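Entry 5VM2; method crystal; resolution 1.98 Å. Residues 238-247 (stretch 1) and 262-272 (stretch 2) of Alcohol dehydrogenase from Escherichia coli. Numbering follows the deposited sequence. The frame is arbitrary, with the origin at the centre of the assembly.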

# COMPACT_ATOMS: atom_id res chain seq x y z
N ALA A 238 -17.77 11.30 13.45
CA ALA A 238 -17.04 10.06 13.71
C ALA A 238 -15.82 10.31 14.59
O ALA A 238 -15.21 11.38 14.55
CB ALA A 238 -16.61 9.42 12.39
N ASP A 239 -15.47 9.30 15.39
CA ASP A 239 -14.24 9.36 16.18
C ASP A 239 -13.01 9.52 15.28
O ASP A 239 -12.09 10.28 15.60
CB ASP A 239 -14.09 8.11 17.04
CG ASP A 239 -15.15 8.00 18.11
OD1 ASP A 239 -16.28 7.58 17.78
OD2 ASP A 239 -14.85 8.35 19.27
N ILE A 240 -12.98 8.78 14.18
CA ILE A 240 -11.84 8.78 13.27
C ILE A 240 -12.37 8.83 11.85
O ILE A 240 -13.27 8.06 11.51
CB ILE A 240 -10.94 7.54 13.45
CG1 ILE A 240 -10.46 7.40 14.90
CG2 ILE A 240 -9.77 7.60 12.50
CD1 ILE A 240 -10.08 5.97 15.28
N VAL A 241 -11.84 9.72 11.03
CA VAL A 241 -12.12 9.75 9.60
C VAL A 241 -10.82 9.46 8.88
O VAL A 241 -9.82 10.17 9.07
CB VAL A 241 -12.71 11.09 9.14
CG1 VAL A 241 -13.05 11.02 7.65
CG2 VAL A 241 -13.95 11.44 9.95
N PHE A 242 -10.82 8.42 8.06
CA PHE A 242 -9.69 8.10 7.20
C PHE A 242 -9.97 8.63 5.81
O PHE A 242 -11.03 8.36 5.23
CB PHE A 242 -9.46 6.58 7.13
CG PHE A 242 -9.02 5.98 8.43
CD1 PHE A 242 -9.96 5.49 9.33
CD2 PHE A 242 -7.68 5.88 8.74
CE1 PHE A 242 -9.56 4.92 10.53
CE2 PHE A 242 -7.27 5.32 9.94
CZ PHE A 242 -8.21 4.84 10.84
N GLU A 243 -9.02 9.40 5.28
CA GLU A 243 -9.05 9.82 3.88
C GLU A 243 -8.05 8.96 3.12
O GLU A 243 -6.85 8.99 3.41
CB GLU A 243 -8.71 11.30 3.75
CG GLU A 243 -9.16 11.93 2.44
CD GLU A 243 -8.29 11.51 1.28
OE1 GLU A 243 -8.84 11.30 0.18
OE2 GLU A 243 -7.06 11.40 1.46
N THR A 244 -8.54 8.17 2.16
CA THR A 244 -7.73 7.16 1.51
C THR A 244 -7.71 7.25 -0.01
O THR A 244 -6.88 6.58 -0.63
CB THR A 244 -8.19 5.75 1.90
OG1 THR A 244 -9.45 5.47 1.26
CG2 THR A 244 -8.37 5.63 3.41
N ALA A 245 -8.60 8.04 -0.62
CA ALA A 245 -8.64 8.14 -2.08
C ALA A 245 -7.63 9.14 -2.63
O ALA A 245 -7.32 9.09 -3.82
CB ALA A 245 -10.04 8.52 -2.54
N GLY A 246 -7.11 10.03 -1.79
CA GLY A 246 -6.21 11.06 -2.28
C GLY A 246 -6.85 12.11 -3.15
O GLY A 246 -6.16 12.76 -3.93
N SER A 247 -8.17 12.29 -3.04
CA SER A 247 -8.90 13.25 -3.85
C SER A 247 -9.17 14.52 -3.05
O SER A 247 -9.14 14.53 -1.82
CB SER A 247 -10.22 12.65 -4.34
OG SER A 247 -10.96 12.08 -3.28
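Stretch 2 262-272: GKIMIVGTVPG

Stretch 2 enters as a strand, 262-267, and lies beside strand 240-243 in parallel; the axes approach to 4.7 Å and cross at -15°. The register is one to one: Ile-240 pairs with Lys-263, Val-241 with Ile-264, Phe-242 with Met-265 and Glu-243 with Ile-266, with CA atoms 4.8 to 4.9 Å apart. Only odd-numbered residues carry the ladder. Lys-263 N donates to Asp-239 O (3.0 Å), Val-241 N to Lys-263 O (2.9 Å), Met-265 N to Val-241 O (2.8 Å), Glu-243 N to Met-265 O (2.7 Å) and Val-267 N to Glu-243 O (2.8 Å).

Gly-262 opens the strand where an ideal CB would stand 2.9 Å from Asp-239 O, a clash that its bare CA avoids.

One face carries Ile-240, Phe-242, Lys-263 and Met-265. Met-265 is m at all three chi angles; chi1 sets CG 3.9 Å from Ile-240 CG2 and 3.7 Å from Phe-242 CE2, and the end of the side chain leads away. Phe-242, chi1 m and chi2 90°, offers its ring edge to Val-267, whose t rotamer leaves CG2 4.1 Å from Phe-242 CD2. Lys-263 starts on this face, then runs out through t, t, t to leave the contact.

The other face holds Val-241 (t), Ile-264 and Ile-266 (both m, t), and Glu-243. Glu-243 turns t then m, so its carboxylate reaches the loops beyond the strands: OE1 accepts weak hydrogen bonds from Gly-246 N (2.9 Å) and Ser-247 N (3.4 Å), while OE2 lies 2.7 Å from a water that is also 2.6 Å from Gly-268 O.

Past the strand, Thr-269 at chi1 p donates OG1 to Gly-268 O (2.6 Å) and places OG1 3.1 Å from Gly-246 CA. An ideal CB on Gly-246 would clash with that oxygen, and its positive phi also favours glycine.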

# COMPACT_ATOMS: atom_id res chain seq x y z
N GLY A 262 -11.81 14.49 17.79
CA GLY A 262 -11.54 13.31 16.98
C GLY A 262 -10.29 13.45 16.13
O GLY A 262 -9.49 14.37 16.27
N LYS A 263 -10.14 12.49 15.21
CA LYS A 263 -8.95 12.43 14.37
C LYS A 263 -9.32 12.31 12.90
O LYS A 263 -10.22 11.55 12.54
CB LYS A 263 -8.07 11.23 14.72
CG LYS A 263 -7.40 11.30 16.07
CD LYS A 263 -6.86 9.93 16.44
CE LYS A 263 -6.14 9.95 17.78
NZ LYS A 263 -5.85 8.57 18.24
N ILE A 264 -8.61 13.06 12.06
CA ILE A 264 -8.60 12.86 10.61
C ILE A 264 -7.24 12.28 10.23
O ILE A 264 -6.20 12.86 10.57
CB ILE A 264 -8.86 14.18 9.86
CG1 ILE A 264 -10.26 14.72 10.19
CG2 ILE A 264 -8.70 13.97 8.36
CD1 ILE A 264 -10.48 16.16 9.77
N MET A 265 -7.25 11.14 9.55
CA MET A 265 -6.03 10.51 9.07
C MET A 265 -5.99 10.61 7.56
O MET A 265 -6.93 10.19 6.88
CB MET A 265 -5.96 9.04 9.48
CG MET A 265 -6.38 8.73 10.90
SD MET A 265 -5.31 9.46 12.14
CE MET A 265 -3.72 8.73 11.76
N ILE A 266 -4.90 11.16 7.03
CA ILE A 266 -4.69 11.27 5.60
C ILE A 266 -3.73 10.16 5.20
O ILE A 266 -2.52 10.24 5.44
CB ILE A 266 -4.15 12.65 5.21
CG1 ILE A 266 -5.18 13.71 5.60
CG2 ILE A 266 -3.83 12.70 3.74
CD1 ILE A 266 -4.64 15.10 5.51
N VAL A 267 -4.28 9.10 4.60
CA VAL A 267 -3.51 7.90 4.29
C VAL A 267 -2.90 8.12 2.91
O VAL A 267 -3.48 7.75 1.88
CB VAL A 267 -4.37 6.65 4.37
CG1 VAL A 267 -3.59 5.45 3.87
CG2 VAL A 267 -4.82 6.44 5.81
N GLY A 268 -1.73 8.76 2.89
CA GLY A 268 -0.96 8.95 1.68
C GLY A 268 -1.41 10.14 0.84
O GLY A 268 -2.45 10.76 1.07
N THR A 269 -0.55 10.47 -0.13
CA THR A 269 -0.91 11.25 -1.32
C THR A 269 -1.35 12.69 -1.07
O THR A 269 -0.65 13.44 -0.38
CB THR A 269 -2.00 10.51 -2.10
OG1 THR A 269 -3.25 10.60 -1.40
CG2 THR A 269 -1.63 9.03 -2.28
N VAL A 270 -2.49 13.07 -1.64
CA VAL A 270 -3.00 14.44 -1.73
C VAL A 270 -2.02 15.29 -2.54
O VAL A 270 -1.25 16.07 -1.96
CB VAL A 270 -3.26 15.05 -0.34
CG1 VAL A 270 -4.12 16.30 -0.47
CG2 VAL A 270 -3.95 14.04 0.54
N PRO A 271 -2.03 15.18 -3.87
CA PRO A 271 -0.99 15.85 -4.67
C PRO A 271 -1.14 17.36 -4.76
O PRO A 271 -0.14 18.06 -4.97
CB PRO A 271 -1.13 15.19 -6.05
CG PRO A 271 -1.99 13.97 -5.84
CD PRO A 271 -2.89 14.31 -4.69
N GLY A 272 -2.36 17.89 -4.62
CA GLY A 272 -2.59 19.32 -4.64
C GLY A 272 -2.92 19.85 -3.25
O GLY A 272 -3.06 19.11 -2.28
O HOH W 1 -4.88 10.03 0.70